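Local structure of hypothetical protein (Legionella pneumophila subsp. pneumophila, 2IM9) at residues T51-A54 / D55-S58; I60-Y63 / F64-T67; A106-S110 / L111-Q115; A272-I275 / N276-L279. The protein is of unknown function but belongs to a family resembling N-acetylmuramoyl-L-alanine amidases in the papain-like peptidase clan, consistent with a role in cleaving peptidoglycan or related material. All coordinates share one frame; numbering follows the deposited sequence.

Contact 1 of 4, residues T51-A54 / D55-S58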
ATOM      1  N   THR A  51     -18.499   8.933 -12.976  1.00 32.14           N
ATOM      2  CA  THR A  51     -17.174   9.008 -13.590  1.00 31.12           C
ATOM      3  C   THR A  51     -16.457   7.669 -13.439  1.00 29.75           C
ATOM      4  O   THR A  51     -16.796   6.865 -12.561  1.00 29.82           O
ATOM      5  CB  THR A  51     -16.285  10.125 -12.962  1.00 32.04           C
ATOM      6  OG1 THR A  51     -15.766   9.679 -11.702  1.00 33.86           O
ATOM      7  CG2 THR A  51     -17.060  11.425 -12.758  1.00 32.46           C
ATOM      8  N   SER A  52     -15.455   7.448 -14.290  1.00 27.55           N
ATOM      9  CA  SER A  52     -14.676   6.215 -14.298  1.00 25.27           C
ATOM     10  C   SER A  52     -13.957   5.969 -12.961  1.00 23.97           C
ATOM     11  O   SER A  52     -13.733   6.903 -12.171  1.00 22.69           O
ATOM     12  CB  SER A  52     -13.651   6.262 -15.425  1.00 25.90           C
ATOM     13  OG  SER A  52     -12.562   7.111 -15.083  1.00 24.80           O
ATOM     14  N   MET A  53     -13.604   4.712 -12.712  1.00 22.16           N
ATOM     15  CA  MET A  53     -12.918   4.371 -11.467  1.00 20.86           C
ATOM     16  C   MET A  53     -11.552   5.052 -11.414  1.00 20.65           C
ATOM     17  O   MET A  53     -11.156   5.532 -10.359  1.00 19.15           O
ATOM     18  CB  MET A  53     -12.772   2.850 -11.290  1.00 21.01           C
ATOM     19  CG  MET A  53     -12.214   2.433  -9.914  1.00 20.40           C
ATOM     20  SD  MET A  53     -13.160   2.968  -8.453  1.00 16.43           S
ATOM     21  CE  MET A  53     -14.762   2.213  -8.755  1.00 20.82           C
ATOM     22  N   ALA A  54     -10.850   5.118 -12.550  1.00 19.59           N
ATOM     23  CA  ALA A  54      -9.558   5.812 -12.582  1.00 20.58           C
ATOM     24  C   ALA A  54      -9.695   7.297 -12.210  1.00 20.41           C
ATOM     25  O   ALA A  54      -8.864   7.852 -11.473  1.00 19.98           O
ATOM     26  CB  ALA A  54      -8.883   5.644 -13.944  1.00 20.73           C
ATOM     27  N   ASP A  55     -10.764   7.934 -12.690  1.00 20.63           N
ATOM     28  CA  ASP A  55     -11.013   9.336 -12.362  1.00 21.40           C
ATOM     29  C   ASP A  55     -11.418   9.513 -10.900  1.00 20.46           C
ATOM     30  O   ASP A  55     -11.051  10.503 -10.280  1.00 20.29           O
ATOM     31  CB  ASP A  55     -12.058   9.969 -13.298  1.00 23.33           C
ATOM     32  CG  ASP A  55     -11.489  10.298 -14.702  1.00 27.13           C
ATOM     33  OD1 ASP A  55     -10.251  10.279 -14.907  1.00 31.36           O
ATOM     34  OD2 ASP A  55     -12.296  10.590 -15.609  1.00 31.37           O
ATOM     35  N   ARG A  56     -12.166   8.561 -10.355  1.00 19.41           N
ATOM     36  CA  ARG A  56     -12.457   8.566  -8.910  1.00 18.60           C
ATOM     37  C   ARG A  56     -11.164   8.499  -8.077  1.00 17.86           C
ATOM     38  O   ARG A  56     -10.958   9.256  -7.126  1.00 16.87           O
ATOM     39  CB  ARG A  56     -13.364   7.389  -8.562  1.00 19.26           C
ATOM     40  CG  ARG A  56     -14.811   7.610  -8.986  1.00 19.97           C
ATOM     41  CD  ARG A  56     -15.696   6.421  -8.621  1.00 21.03           C
ATOM     42  NE  ARG A  56     -15.830   6.235  -7.172  1.00 19.36           N
ATOM     43  CZ  ARG A  56     -16.762   6.812  -6.407  1.00 25.36           C
ATOM     44  NH1 ARG A  56     -17.673   7.647  -6.933  1.00 20.83           N
ATOM     45  NH2 ARG A  56     -16.789   6.548  -5.108  1.00 22.02           N
ATOM     46  N   ILE A  57     -10.302   7.563  -8.444  1.00 17.50           N
ATOM     47  CA  ILE A  57      -9.012   7.411  -7.760  1.00 16.52           C
ATOM     48  C   ILE A  57      -8.215   8.698  -7.875  1.00 17.04           C
ATOM     49  O   ILE A  57      -7.612   9.126  -6.910  1.00 15.98           O
ATOM     50  CB  ILE A  57      -8.202   6.221  -8.334  1.00 16.14           C
ATOM     51  CG1 ILE A  57      -8.854   4.893  -7.960  1.00 16.07           C
ATOM     52  CG2 ILE A  57      -6.689   6.283  -7.893  1.00 17.33           C
ATOM     53  CD1 ILE A  57      -8.355   3.727  -8.767  1.00 15.60           C
ATOM     54  N   SER A  58      -8.205   9.316  -9.061  1.00 17.45           N
ATOM     55  CA  SER A  58      -7.453  10.559  -9.230  0.50 17.91           C
ATOM     56  C   SER A  58      -8.015  11.672  -8.352  1.00 17.95           C
ATOM     57  O   SER A  58      -7.260  12.360  -7.680  1.00 18.50           O
ATOM     58  CB  SER A  58      -7.401  10.997 -10.701  0.50 18.09           C
ATOM     59  OG  SER A  58      -6.644  12.197 -10.845  0.50 18.88           O
TER
HETATM   60  O   HOH W   1     -17.813   8.950  -9.677  1.00 40.51           O
HETATM   61  O   HOH W   2     -14.686   9.823 -16.037  1.00 38.44           O

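Contact 2 of 4, residues I60-Y63 / F64-T67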
ATOM      1  N   ILE A  60     -10.014  11.483  -5.606  1.00 17.00           N
ATOM      2  CA  ILE A  60      -9.902  11.198  -4.168  1.00 17.14           C
ATOM      3  C   ILE A  60      -8.444  11.281  -3.686  1.00 16.78           C
ATOM      4  O   ILE A  60      -8.148  11.871  -2.646  1.00 16.78           O
ATOM      5  CB  ILE A  60     -10.524   9.834  -3.837  1.00 16.59           C
ATOM      6  CG1 ILE A  60     -12.027   9.902  -4.107  1.00 17.81           C
ATOM      7  CG2 ILE A  60     -10.243   9.422  -2.369  1.00 17.79           C
ATOM      8  CD1 ILE A  60     -12.695   8.545  -4.262  1.00 18.15           C
ATOM      9  N   SER A  61      -7.527  10.698  -4.455  1.00 16.82           N
ATOM     10  CA  SER A  61      -6.122  10.804  -4.104  1.00 16.37           C
ATOM     11  C   SER A  61      -5.679  12.283  -4.056  1.00 16.99           C
ATOM     12  O   SER A  61      -4.965  12.689  -3.144  1.00 16.41           O
ATOM     13  CB  SER A  61      -5.261   9.958  -5.049  1.00 16.44           C
ATOM     14  OG  SER A  61      -5.398  10.368  -6.394  1.00 17.61           O
ATOM     15  N   ALA A  62      -6.162  13.095  -4.999  1.00 16.66           N
ATOM     16  CA  ALA A  62      -5.836  14.530  -5.033  1.00 18.10           C
ATOM     17  C   ALA A  62      -6.365  15.278  -3.810  1.00 18.98           C
ATOM     18  O   ALA A  62      -5.703  16.172  -3.291  1.00 19.84           O
ATOM     19  CB  ALA A  62      -6.360  15.167  -6.293  1.00 18.15           C
ATOM     20  N   TYR A  63      -7.539  14.884  -3.346  1.00 20.66           N
ATOM     21  CA  TYR A  63      -8.200  15.553  -2.217  1.00 22.51           C
ATOM     22  C   TYR A  63      -7.323  15.532  -0.967  1.00 22.22           C
ATOM     23  O   TYR A  63      -7.389  16.444  -0.131  1.00 23.27           O
ATOM     24  CB  TYR A  63      -9.543  14.886  -1.956  1.00 24.28           C
ATOM     25  CG  TYR A  63     -10.292  15.413  -0.750  1.00 27.49           C
ATOM     26  CD1 TYR A  63     -10.937  16.656  -0.785  1.00 30.38           C
ATOM     27  CD2 TYR A  63     -10.364  14.661   0.424  1.00 29.16           C
ATOM     28  CE1 TYR A  63     -11.633  17.138   0.334  1.00 31.62           C
ATOM     29  CE2 TYR A  63     -11.053  15.126   1.542  1.00 31.91           C
ATOM     30  CZ  TYR A  63     -11.684  16.360   1.493  1.00 30.86           C
ATOM     31  OH  TYR A  63     -12.353  16.804   2.609  1.00 32.29           O
ATOM     32  N   PHE A  64      -6.496  14.493  -0.840  1.00 21.11           N
ATOM     33  CA  PHE A  64      -5.622  14.340   0.328  1.00 20.75           C
ATOM     34  C   PHE A  64      -4.199  14.840   0.125  1.00 20.10           C
ATOM     35  O   PHE A  64      -3.378  14.667   1.003  1.00 19.58           O
ATOM     36  CB  PHE A  64      -5.584  12.876   0.788  1.00 20.65           C
ATOM     37  CG  PHE A  64      -6.909  12.370   1.287  1.00 21.80           C
ATOM     38  CD1 PHE A  64      -7.426  12.806   2.515  1.00 19.29           C
ATOM     39  CD2 PHE A  64      -7.650  11.478   0.531  1.00 23.01           C
ATOM     40  CE1 PHE A  64      -8.655  12.343   2.977  1.00 20.65           C
ATOM     41  CE2 PHE A  64      -8.890  11.009   0.983  1.00 23.43           C
ATOM     42  CZ  PHE A  64      -9.394  11.442   2.204  1.00 22.04           C
ATOM     43  N   LYS A  65      -3.883  15.422  -1.037  1.00 20.84           N
ATOM     44  CA  LYS A  65      -2.539  15.993  -1.217  1.00 21.65           C
ATOM     45  C   LYS A  65      -2.256  17.017  -0.113  1.00 21.37           C
ATOM     46  O   LYS A  65      -3.146  17.798   0.266  1.00 21.79           O
ATOM     47  CB  LYS A  65      -2.369  16.647  -2.592  1.00 22.04           C
ATOM     48  CG  LYS A  65      -2.123  15.661  -3.722  1.00 24.59           C
ATOM     49  CD  LYS A  65      -2.222  16.339  -5.084  1.00 26.60           C
ATOM     50  CE  LYS A  65      -1.046  17.260  -5.341  1.00 27.99           C
ATOM     51  NZ  LYS A  65      -1.142  17.796  -6.729  1.00 28.73           N
ATOM     52  N   GLY A  66      -1.028  16.996   0.397  1.00 20.98           N
ATOM     53  CA  GLY A  66      -0.604  17.900   1.458  1.00 20.95           C
ATOM     54  C   GLY A  66      -0.857  17.420   2.876  1.00 20.47           C
ATOM     55  O   GLY A  66      -0.380  18.037   3.827  1.00 20.61           O
ATOM     56  N   THR A  67      -1.604  16.326   3.026  1.00 19.61           N
ATOM     57  CA  THR A  67      -1.810  15.691   4.335  1.00 19.24           C
ATOM     58  C   THR A  67      -0.505  15.091   4.853  1.00 18.87           C
ATOM     59  O   THR A  67       0.243  14.458   4.100  1.00 18.40           O
ATOM     60  CB  THR A  67      -2.895  14.593   4.260  1.00 18.95           C
ATOM     61  OG1 THR A  67      -4.114  15.176   3.778  1.00 20.41           O
ATOM     62  CG2 THR A  67      -3.151  13.972   5.626  1.00 19.04           C
TER
HETATM   63  O   HOH W   3      -5.223  17.509   1.971  1.00 42.22           O

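Contact 3 of 4, residues A106-S110 / L111-Q115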
ATOM      1  N   ALA A 106     -12.687   5.072  -3.154  1.00 16.62           N
ATOM      2  CA  ALA A 106     -13.050   5.053  -4.572  1.00 17.72           C
ATOM      3  C   ALA A 106     -14.019   3.930  -4.890  1.00 18.03           C
ATOM      4  O   ALA A 106     -14.863   4.068  -5.774  1.00 18.85           O
ATOM      5  CB  ALA A 106     -11.797   4.951  -5.459  1.00 16.81           C
ATOM      6  N   LEU A 107     -13.891   2.815  -4.176  1.00 18.38           N
ATOM      7  CA  LEU A 107     -14.720   1.648  -4.409  1.00 19.95           C
ATOM      8  C   LEU A 107     -16.116   1.743  -3.811  1.00 20.15           C
ATOM      9  O   LEU A 107     -17.001   0.993  -4.225  1.00 21.66           O
ATOM     10  CB  LEU A 107     -14.041   0.414  -3.832  1.00 20.44           C
ATOM     11  CG  LEU A 107     -12.825  -0.110  -4.585  1.00 24.39           C
ATOM     12  CD1 LEU A 107     -12.242  -1.219  -3.737  1.00 27.00           C
ATOM     13  CD2 LEU A 107     -13.229  -0.619  -5.963  1.00 26.81           C
ATOM     14  N   ALA A 108     -16.300   2.666  -2.870  1.00 19.31           N
ATOM     15  CA  ALA A 108     -17.526   2.766  -2.078  1.00 18.57           C
ATOM     16  C   ALA A 108     -18.313   4.005  -2.442  1.00 18.60           C
ATOM     17  O   ALA A 108     -17.802   4.866  -3.145  1.00 17.72           O
ATOM     18  CB  ALA A 108     -17.167   2.789  -0.595  1.00 18.38           C
ATOM     19  N   ASN A 109     -19.552   4.095  -1.936  1.00 18.75           N
ATOM     20  CA  ASN A 109     -20.445   5.230  -2.181  0.50 18.83           C
ATOM     21  C   ASN A 109     -20.933   5.919  -0.918  1.00 18.36           C
ATOM     22  O   ASN A 109     -21.802   6.793  -0.977  1.00 18.36           O
ATOM     23  CB  ASN A 109     -21.688   4.774  -2.941  0.50 19.31           C
ATOM     24  CG  ASN A 109     -21.449   4.615  -4.413  0.50 20.17           C
ATOM     25  OD1 ASN A 109     -21.785   3.582  -4.985  0.50 23.57           O
ATOM     26  ND2 ASN A 109     -20.888   5.641  -5.047  0.50 22.76           N
ATOM     27  N   SER A 110     -20.407   5.507   0.229  1.00 17.75           N
ATOM     28  CA  SER A 110     -20.921   5.980   1.510  1.00 18.01           C
ATOM     29  C   SER A 110     -19.901   5.692   2.599  1.00 17.64           C
ATOM     30  O   SER A 110     -19.048   4.822   2.430  1.00 17.77           O
ATOM     31  CB  SER A 110     -22.233   5.255   1.843  1.00 18.06           C
ATOM     32  OG  SER A 110     -22.005   3.882   2.145  1.00 17.13           O
ATOM     33  N   LEU A 111     -20.010   6.392   3.725  1.00 18.37           N
ATOM     34  CA  LEU A 111     -19.140   6.104   4.875  1.00 16.88           C
ATOM     35  C   LEU A 111     -19.239   4.621   5.272  1.00 17.74           C
ATOM     36  O   LEU A 111     -18.224   3.970   5.556  1.00 17.65           O
ATOM     37  CB  LEU A 111     -19.502   7.014   6.050  1.00 17.29           C
ATOM     38  CG  LEU A 111     -18.859   6.698   7.395  1.00 16.50           C
ATOM     39  CD1 LEU A 111     -17.349   6.951   7.359  1.00 17.70           C
ATOM     40  CD2 LEU A 111     -19.519   7.509   8.517  1.00 17.29           C
ATOM     41  N   GLU A 112     -20.464   4.086   5.280  1.00 16.87           N
ATOM     42  CA  GLU A 112     -20.690   2.695   5.702  1.00 18.14           C
ATOM     43  C   GLU A 112     -20.024   1.677   4.757  1.00 17.98           C
ATOM     44  O   GLU A 112     -19.391   0.706   5.199  1.00 18.40           O
ATOM     45  CB  GLU A 112     -22.197   2.419   5.800  1.00 18.55           C
ATOM     46  CG  GLU A 112     -22.918   3.274   6.858  1.00 21.30           C
ATOM     47  CD  GLU A 112     -23.354   4.698   6.413  1.00 23.75           C
ATOM     48  OE1 GLU A 112     -23.080   5.159   5.272  1.00 22.12           O
ATOM     49  OE2 GLU A 112     -23.990   5.372   7.262  1.00 29.50           O
ATOM     50  N   SER A 113     -20.150   1.904   3.453  1.00 17.80           N
ATOM     51  CA  SER A 113     -19.562   0.968   2.492  1.00 17.80           C
ATOM     52  C   SER A 113     -18.042   1.160   2.476  1.00 17.34           C
ATOM     53  O   SER A 113     -17.309   0.197   2.276  1.00 17.63           O
ATOM     54  CB  SER A 113     -20.192   1.102   1.093  1.00 18.34           C
ATOM     55  OG  SER A 113     -20.133   2.448   0.648  1.00 22.86           O
ATOM     56  N   PHE A 114     -17.569   2.395   2.698  1.00 16.31           N
ATOM     57  CA  PHE A 114     -16.110   2.636   2.820  1.00 16.51           C
ATOM     58  C   PHE A 114     -15.519   1.814   3.971  1.00 16.27           C
ATOM     59  O   PHE A 114     -14.460   1.178   3.837  1.00 16.04           O
ATOM     60  CB  PHE A 114     -15.796   4.123   3.032  1.00 16.18           C
ATOM     61  CG  PHE A 114     -14.455   4.372   3.693  1.00 15.93           C
ATOM     62  CD1 PHE A 114     -13.282   4.284   2.949  1.00 15.74           C
ATOM     63  CD2 PHE A 114     -14.366   4.650   5.053  1.00 17.98           C
ATOM     64  CE1 PHE A 114     -12.031   4.488   3.539  1.00 14.36           C
ATOM     65  CE2 PHE A 114     -13.113   4.865   5.650  1.00 16.59           C
ATOM     66  CZ  PHE A 114     -11.957   4.792   4.877  1.00 15.33           C
ATOM     67  N   GLN A 115     -16.192   1.844   5.114  1.00 16.66           N
ATOM     68  CA  GLN A 115     -15.724   1.092   6.271  1.00 17.10           C
ATOM     69  C   GLN A 115     -15.581  -0.388   5.931  1.00 17.51           C
ATOM     70  O   GLN A 115     -14.564  -1.023   6.238  1.00 17.36           O
ATOM     71  CB  GLN A 115     -16.698   1.295   7.430  1.00 17.09           C
ATOM     72  CG  GLN A 115     -16.511   2.618   8.114  1.00 17.32           C
ATOM     73  CD  GLN A 115     -17.650   2.992   9.028  1.00 20.57           C
ATOM     74  OE1 GLN A 115     -18.725   2.390   8.987  1.00 21.68           O
ATOM     75  NE2 GLN A 115     -17.438   4.018   9.831  1.00 20.65           N
TER

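Contact 4 of 4, residues A272-I275 / N276-L279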
ATOM      1  N   ALA A 272      -0.115   6.033  -9.945  1.00 13.60           N
ATOM      2  CA  ALA A 272       0.282   6.661 -11.204  1.00 13.92           C
ATOM      3  C   ALA A 272      -0.824   7.615 -11.589  1.00 14.94           C
ATOM      4  O   ALA A 272      -1.960   7.190 -11.774  1.00 14.95           O
ATOM      5  CB  ALA A 272       0.459   5.598 -12.309  1.00 14.48           C
ATOM      6  N   ILE A 273      -0.502   8.897 -11.737  1.00 14.78           N
ATOM      7  CA  ILE A 273      -1.523   9.877 -12.112  1.00 15.52           C
ATOM      8  C   ILE A 273      -1.010  10.714 -13.290  1.00 15.20           C
ATOM      9  O   ILE A 273       0.028  11.351 -13.169  1.00 14.44           O
ATOM     10  CB  ILE A 273      -1.878  10.829 -10.926  1.00 15.81           C
ATOM     11  CG1 ILE A 273      -2.358  10.056  -9.681  1.00 16.29           C
ATOM     12  CG2 ILE A 273      -2.923  11.891 -11.374  1.00 18.05           C
ATOM     13  CD1 ILE A 273      -3.742   9.347  -9.823  1.00 16.86           C
ATOM     14  N   TRP A 274      -1.740  10.696 -14.402  1.00 16.14           N
ATOM     15  CA  TRP A 274      -1.393  11.506 -15.580  1.00 16.39           C
ATOM     16  C   TRP A 274      -2.020  12.901 -15.444  1.00 17.31           C
ATOM     17  O   TRP A 274      -3.229  13.021 -15.246  1.00 16.90           O
ATOM     18  CB  TRP A 274      -1.912  10.859 -16.847  1.00 17.41           C
ATOM     19  CG  TRP A 274      -1.114   9.674 -17.280  1.00 17.50           C
ATOM     20  CD1 TRP A 274      -1.329   8.361 -16.944  1.00 17.66           C
ATOM     21  CD2 TRP A 274       0.041   9.696 -18.118  1.00 16.90           C
ATOM     22  NE1 TRP A 274      -0.368   7.563 -17.543  1.00 16.80           N
ATOM     23  CE2 TRP A 274       0.485   8.363 -18.258  1.00 16.87           C
ATOM     24  CE3 TRP A 274       0.752  10.720 -18.768  1.00 17.05           C
ATOM     25  CZ2 TRP A 274       1.598   8.024 -19.038  1.00 17.29           C
ATOM     26  CZ3 TRP A 274       1.858  10.382 -19.533  1.00 17.36           C
ATOM     27  CH2 TRP A 274       2.276   9.049 -19.656  1.00 17.75           C
ATOM     28  N   ILE A 275      -1.196  13.942 -15.575  1.00 17.61           N
ATOM     29  CA  ILE A 275      -1.686  15.327 -15.494  1.00 18.48           C
ATOM     30  C   ILE A 275      -0.979  16.112 -16.568  1.00 17.55           C
ATOM     31  O   ILE A 275       0.249  16.186 -16.585  1.00 17.02           O
ATOM     32  CB  ILE A 275      -1.382  15.996 -14.141  1.00 18.55           C
ATOM     33  CG1 ILE A 275      -2.011  15.227 -12.968  1.00 19.80           C
ATOM     34  CG2 ILE A 275      -1.837  17.503 -14.132  1.00 20.62           C
ATOM     35  CD1 ILE A 275      -1.363  15.576 -11.608  1.00 20.00           C
ATOM     36  N   ASN A 276      -1.760  16.671 -17.479  1.00 17.98           N
ATOM     37  CA  ASN A 276      -1.210  17.474 -18.560  1.00 18.46           C
ATOM     38  C   ASN A 276      -0.213  16.661 -19.375  1.00 19.31           C
ATOM     39  O   ASN A 276       0.841  17.153 -19.758  1.00 19.82           O
ATOM     40  CB  ASN A 276      -0.583  18.777 -18.018  1.00 18.71           C
ATOM     41  CG  ASN A 276      -0.463  19.853 -19.097  1.00 18.67           C
ATOM     42  OD1 ASN A 276      -1.401  20.056 -19.867  1.00 20.05           O
ATOM     43  ND2 ASN A 276       0.699  20.517 -19.170  1.00 19.78           N
ATOM     44  N   ASN A 277      -0.558  15.401 -19.624  1.00 18.93           N
ATOM     45  CA  ASN A 277       0.267  14.505 -20.455  1.00 20.13           C
ATOM     46  C   ASN A 277       1.668  14.251 -19.866  1.00 20.11           C
ATOM     47  O   ASN A 277       2.628  13.951 -20.600  1.00 20.05           O
ATOM     48  CB  ASN A 277       0.308  15.014 -21.922  1.00 20.88           C
ATOM     49  CG  ASN A 277       0.641  13.919 -22.933  1.00 22.56           C
ATOM     50  OD1 ASN A 277       0.171  12.788 -22.834  1.00 26.79           O
ATOM     51  ND2 ASN A 277       1.468  14.256 -23.899  1.00 25.85           N
ATOM     52  N   GLU A 278       1.771  14.360 -18.538  1.00 20.34           N
ATOM     53  CA  GLU A 278       2.976  14.023 -17.783  1.00 21.22           C
ATOM     54  C   GLU A 278       2.592  13.041 -16.671  1.00 19.25           C
ATOM     55  O   GLU A 278       1.524  13.147 -16.078  1.00 18.26           O
ATOM     56  CB  GLU A 278       3.613  15.286 -17.178  1.00 21.33           C
ATOM     57  CG  GLU A 278       4.929  15.039 -16.398  1.00 25.37           C
ATOM     58  CD  GLU A 278       5.662  16.322 -15.968  1.00 26.18           C
ATOM     59  OE1 GLU A 278       5.081  17.426 -16.079  1.00 33.98           O
ATOM     60  OE2 GLU A 278       6.823  16.216 -15.503  1.00 31.00           O
ATOM     61  N   LEU A 279       3.462  12.086 -16.393  1.00 17.61           N
ATOM     62  CA  LEU A 279       3.114  11.040 -15.430  1.00 16.91           C
ATOM     63  C   LEU A 279       3.707  11.338 -14.056  1.00 16.72           C
ATOM     64  O   LEU A 279       4.927  11.505 -13.919  1.00 16.07           O
ATOM     65  CB  LEU A 279       3.579   9.680 -15.939  1.00 17.29           C
ATOM     66  CG  LEU A 279       3.293   8.441 -15.091  1.00 17.70           C
ATOM     67  CD1 LEU A 279       1.811   8.307 -14.805  1.00 17.82           C
ATOM     68  CD2 LEU A 279       3.848   7.228 -15.852  1.00 17.71           C
TER

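Contact 1 of 4, residues T51-A54 / D55-S58
Thr-51 and Arg-56 meet at about a right angle: the hydroxyl OG1 of Thr-51 comes up against the aliphatic part of the arginine, with OG1 3.5 Å from CG of Arg-56. A water joins their polar ends, lying 3.0 Å from Thr-51 OG1 and accepting from NH1 of Arg-56. It sits at the edge of the guanidinium and in its plane, where an N-H points. The Arg-56 chain is straight at chi2 and turns at chi3 (66°), which carries the guanidinium past SD of Met-53, also near the group's plane; NE goes on to the backbone O of Ala-106, at the end of helix 95-107.

Ser-52 is the N-cap of helix 53-63. Its OG stands between the backbone N and the carbonyl carbon (chi1 76°), a rotation that turns it back over the first turn to accept from N of Asp-55 at 3.1 Å, with an N-H...O angle of 156°. The carboxylate of Asp-55 folds to the same end of the helix, and a second water bridges the two residues, between Ser-52 N and Asp-55 OD2.

Behind the cap the regular helical bonds begin, Arg-56 N to Ser-52 O at 2.9 Å and Ile-57 N to Met-53 O at 2.9 Å. One turn apart, Met-53 and Ile-57 form an apolar pair, CG of Met-53 lying 4.2 Å from CD1 of Ile-57. Both side chains also touch Ala-106 and Val-317 of the beta strand 311-317.

Contact 2 of 4, residues I60-Y63 / F64-T67
Tyr-63 and Phe-64 form an edge-to-face aromatic pair where helix 53-63 gives way to a type II beta turn running from Phe-64 to Thr-67. The ring centroids are 5.1 Å apart and the planes meet at 79°, so the stack is T-shaped, with the tyrosine supplying the edge. Its CD2 stands over the centre of the phenylalanine ring, 3.8 Å from CZ of Phe-64. The two adjacent residues differ in their first torsions, CG of Tyr-63 being anti to its own N (chi1 176°) and CG of Phe-64 anti to its carbonyl carbon (chi1 -65°); this difference turns both rings to one side of the chain and lands the Tyr-63 edge on the Phe-64 face.

Among the apolar contacts, Ile-60 runs alongside Phe-64 in the same direction, its CG2 3.9 Å from CE2 of the ring. The phenylalanine is buried, and Leu-105 of helix 95-107 and the ring of Phe-93 also pack on it; Tyr-63 is exposed.

Polar contacts shape the backbone. Lys-65 N donates to Ala-62 O at 3.0 Å, while the bond from Phe-64 N to Ser-61 O is long and weak. The aliphatic part of Lys-65 passes beside Ala-62 before NZ forms a salt bridge with Asp-293. Gly-66 takes the positive-phi position of the type II turn, which favours glycine. Phe-64 O accepts from both N and OG1 of Thr-67, on one face of its plane. One water lies within bonding distance of Tyr-63 O, Thr-67 OG1 and Lys-65 O and must share its two protons among them, Lys-65 O being the nearest at 2.7 Å.

Contact 3 of 4, residues A106-S110 / L111-Q115
Ser-110 occupies the N-cap position of helix 111-122, and there the short link from helix 95-107 meets the new helix through a pair of serine hydroxyls. OG of Ser-110 and OG of Ser-113 are hydrogen-bonded at 2.8 Å, and either may be the donor. Each OG lies between its own backbone N and carbonyl carbon, with chi1 of 70° in Ser-110 and 54° in Ser-113; the two rotations bring the hydroxyls together across the first helical turn. Ser-113 OG also accepts from N of Asn-109 at 3.1 Å, so one hydroxyl of the new helix holds two successive residues of the link. A weak bond with the backbone O of Val-323 brings in the C-terminal loop.

The segment is thus a short link between two consecutive helices, 95-107 and 111-122, and the first regular bond of the second helix, Phe-114 N to Ser-110 O, is 2.9 Å long. CB of Ala-108 points to the new helix, 3.2 Å from Ser-113 OG and 4.1 Å from CB of Phe-114. The phenylalanine ring then leads away from the link toward Ser-104 and Leu-105 of helix 95-107 and Ile-38 of helix 27-45. Glu-112 bends at chi2 (84°), setting OE1 3.5 Å from CB of Ser-110, while that oxygen makes a salt bridge with Arg-39.

Contact 4 of 4, residues A272-I275 / N276-L279
Ile-275 and Glu-278 form a hydrogen-bonded antiparallel pair: Ile-275 N donates to Glu-278 O at 2.9 Å, and Glu-278 N returns a bond to Ile-275 O at 3.1 Å. They join strands 264-275 and 278-285, which follow each other directly, the end-to-end directions of 272-275 and 276-279 lying 160° apart. Next along, Trp-274 and Leu-279 are a non-hydrogen-bonded pair with CA atoms 4.5 Å apart. The chain reverses through Asn-276 and Asn-277, both with positive phi.

Trp-274 and Leu-279 share a face of the sheet, and their side chains pass at a slant. A CH-pi contact puts CD1 of Leu-279 over the five-membered ring of Trp-274, 3.6 Å from its centroid and 13° off the normal. CG of the leucine is anti to its backbone N, and chi2 (56°) then directs CD1 to this place, where it also lies 3.9 Å from CB of Ala-272. The far end of the indole reaches the turn, with CZ3 3.8 Å from the carbonyl O of Asn-277 at the ring edge. NE1 is held by the backbone O of Ile-241.

On the face bearing Ile-275 and Glu-278, the isoleucine touches Phe-280 and Arg-282. Asn-276 and Asn-277 at the reversal, closed by the Ile-275/Glu-278 pair, make the type I' turn of a two-residue beta hairpin.

Overall arrangement
All four contacts are partly buried, with apolar side chains such as Met-53, Ile-57, Phe-64 and Leu-279 turned inward and the polar, turn and water-bound ends at the surface. Contacts 1 and 2 lie in series on helix 53-63, one at its capped start and the other at its exit into a turn. Ala-106 links contact 3 to both, through Arg-56 and Ile-60. Serine hydroxyls serve the helix starts in contacts 1 and 3, whereas contacts 2 and 4 rely on aromatic rings beside turns. Contact 4 belongs to the sheet, and its Ile-273 touches Ser-58 and Ser-61 of the helix. Contacts 3 and 4 do not meet, their nearest atoms being about 10 Å apart.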